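Local structure of SidF, inhibitor of growth family, member 3 (Legionella pneumophila subsp. pneumophila, 4FYE) at residues Y466-A471 against K576-P581. The protein is a Legionella phosphoinositide phosphatase that probably removes the 3-phosphate from phosphatidylinositol phosphates at membranes. The protein carries 1 engineered substitution. Residues are numbered along the deposited sequence; the frame is centred on the assembly and turned at random.
Sequences YDKAGA and KEQISP
Gln578 reaches across from helix 522-583 and puts its amide oxygen against the backbone of Tyr466, Asp467 and Lys468. The bond that holds it runs from Lys468 N to Gln578 OE1, 3.2 Å long and fairly straight at the hydrogen (159°), with the donor lying above the carbonyl plane rather than on a lone pair. Asp467 N is just as near to OE1, but its angle is too poor for a second bond. The same oxygen sits tightly against carbon, 3.0 Å from Tyr466 CA, and Lys468 CB flanks it at 3.6 Å from OE1. Gln578 gets there with its chain extended beyond CG and a first torsion of 92°, well away from a staggered position. Its amide carbon lies at the edge of the Tyr466 ring, near the ring plane, and the amide stands almost perpendicular to that ring. One residue further on, Ile579 swings its tip in, bringing CD1 to 3.7 Å from Tyr466 CD2. Tyr466 leads into helix 467-476; the short helical segments 467-471 and 576-581 run roughly antiparallel, with 140° between their directions and axes 9.7 Å apart at closest approach. Nearly all the chain between them is helical: it goes out along helix 482-514 and returns along helix 522-583, a helical hairpin that includes a predicted coiled coil, and the contact lies near the returning helix's C-terminal end. Helix 590-614 packs behind, with Leu596 on Ile579 and Phe599 on Ala469, while Tyr466 also touches Val582. Beyond Gln578, Ser580 OG hydrogen-bonds to Asp672 OD1. At Pro581, whose ring nitrogen carries no hydrogen to give to the preceding turn, helix 522-583 kinks.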
loop_
_atom_site.group_PDB
_atom_site.type_symbol
_atom_site.label_atom_id
_atom_site.label_comp_id
_atom_site.label_asym_id
_atom_site.label_seq_id
_atom_site.Cartn_x
_atom_site.Cartn_y
_atom_site.Cartn_z
ATOM N N TYR A 466 24.449 27.514 6.823
ATOM C CA TYR A 466 24.863 26.151 6.563
ATOM C C TYR A 466 25.341 26.072 5.105
ATOM O O TYR A 466 24.557 25.962 4.153
ATOM C CB TYR A 466 23.672 25.239 6.837
ATOM C CG TYR A 466 22.999 25.553 8.174
ATOM C CD1 TYR A 466 21.909 26.448 8.265
ATOM C CD2 TYR A 466 23.467 24.973 9.352
ATOM C CE1 TYR A 466 21.297 26.704 9.460
ATOM C CE2 TYR A 466 22.869 25.243 10.576
ATOM C CZ TYR A 466 21.795 26.091 10.606
ATOM O OH TYR A 466 21.191 26.241 11.751
ATOM N N ASP A 467 26.648 26.178 4.940
ATOM C CA ASP A 467 27.233 26.318 3.619
ATOM C C ASP A 467 27.496 24.966 2.995
ATOM O O ASP A 467 27.776 24.886 1.800
ATOM C CB ASP A 467 28.529 27.114 3.701
ATOM C CG ASP A 467 29.224 26.938 5.033
ATOM O OD1 ASP A 467 28.690 27.499 6.018
ATOM O OD2 ASP A 467 30.275 26.241 5.104
ATOM N N LYS A 468 27.409 23.897 3.790
ATOM C CA LYS A 468 27.663 22.551 3.263
ATOM C C LYS A 468 26.441 22.054 2.521
ATOM O O LYS A 468 26.496 21.053 1.814
ATOM C CB LYS A 468 28.081 21.560 4.360
ATOM C CG LYS A 468 29.473 21.767 4.966
ATOM C CD LYS A 468 30.608 21.781 3.943
ATOM C CE LYS A 468 31.766 22.651 4.414
ATOM N NZ LYS A 468 32.612 23.161 3.295
ATOM N N ALA A 469 25.338 22.773 2.704
ATOM C CA ALA A 469 24.084 22.472 2.037
ATOM C C ALA A 469 24.126 23.044 0.635
ATOM O O ALA A 469 23.812 22.350 -0.340
ATOM C CB ALA A 469 22.895 23.030 2.819
ATOM N N GLY A 470 24.533 24.305 0.532
ATOM C CA GLY A 470 24.743 24.919 -0.771
ATOM C C GLY A 470 25.639 24.016 -1.602
ATOM O O GLY A 470 25.305 23.665 -2.742
ATOM N N ALA A 471 26.765 23.614 -1.015
ATOM C CA ALA A 471 27.746 22.811 -1.714
ATOM C C ALA A 471 27.182 21.447 -2.158
ATOM O O ALA A 471 27.650 20.875 -3.133
ATOM C CB ALA A 471 28.977 22.640 -0.850
ATOM N N LYS A 576 26.018 16.365 7.035
ATOM C CA LYS A 576 25.595 15.701 8.265
ATOM C C LYS A 576 26.422 16.246 9.430
ATOM O O LYS A 576 25.877 16.667 10.449
ATOM C CB LYS A 576 25.741 14.165 8.143
ATOM C CG LYS A 576 25.082 13.337 9.249
ATOM C CD LYS A 576 25.755 11.974 9.449
ATOM C CE LYS A 576 25.019 11.135 10.501
ATOM N NZ LYS A 576 23.744 10.544 9.994
ATOM N N GLU A 577 27.739 16.241 9.255
ATOM C CA GLU A 577 28.672 16.791 10.236
ATOM C C GLU A 577 28.253 18.145 10.842
ATOM O O GLU A 577 28.387 18.346 12.056
ATOM C CB GLU A 577 30.094 16.846 9.651
ATOM C CG GLU A 577 31.043 15.801 10.240
ATOM C CD GLU A 577 31.811 14.997 9.193
ATOM O OE1 GLU A 577 31.515 13.795 9.043
ATOM O OE2 GLU A 577 32.701 15.543 8.513
ATOM N N GLN A 578 27.734 19.063 10.023
ATOM C CA GLN A 578 27.366 20.377 10.555
ATOM C C GLN A 578 25.936 20.441 11.095
ATOM O O GLN A 578 25.626 21.217 11.997
ATOM C CB GLN A 578 27.669 21.516 9.559
ATOM C CG GLN A 578 26.562 21.939 8.593
ATOM C CD GLN A 578 26.873 23.262 7.869
ATOM O OE1 GLN A 578 26.343 23.536 6.788
ATOM N NE2 GLN A 578 27.747 24.078 8.459
ATOM N N ILE A 579 25.091 19.576 10.563
ATOM C CA ILE A 579 23.652 19.601 10.785
ATOM C C ILE A 579 23.305 18.906 12.096
ATOM O O ILE A 579 22.532 19.395 12.915
ATOM C CB ILE A 579 22.993 19.008 9.489
ATOM C CG1 ILE A 579 22.595 20.160 8.550
ATOM C CG2 ILE A 579 21.882 17.982 9.690
ATOM C CD1 ILE A 579 22.239 21.445 9.259
ATOM N N SER A 580 23.910 17.750 12.288
ATOM C CA SER A 580 23.522 16.880 13.386
ATOM C C SER A 580 23.576 17.634 14.707
ATOM O O SER A 580 22.535 17.746 15.373
ATOM C CB SER A 580 24.391 15.626 13.435
ATOM O OG SER A 580 24.102 14.893 14.606
ATOM N N PRO A 581 24.769 18.180 15.061
ATOM C CA PRO A 581 24.995 18.764 16.383
ATOM C C PRO A 581 24.048 19.932 16.643
ATOM O O PRO A 581 23.715 20.182 17.807
ATOM C CB PRO A 581 26.456 19.255 16.314
ATOM C CG PRO A 581 26.669 19.570 14.866
ATOM C CD PRO A 581 25.889 18.490 14.145
#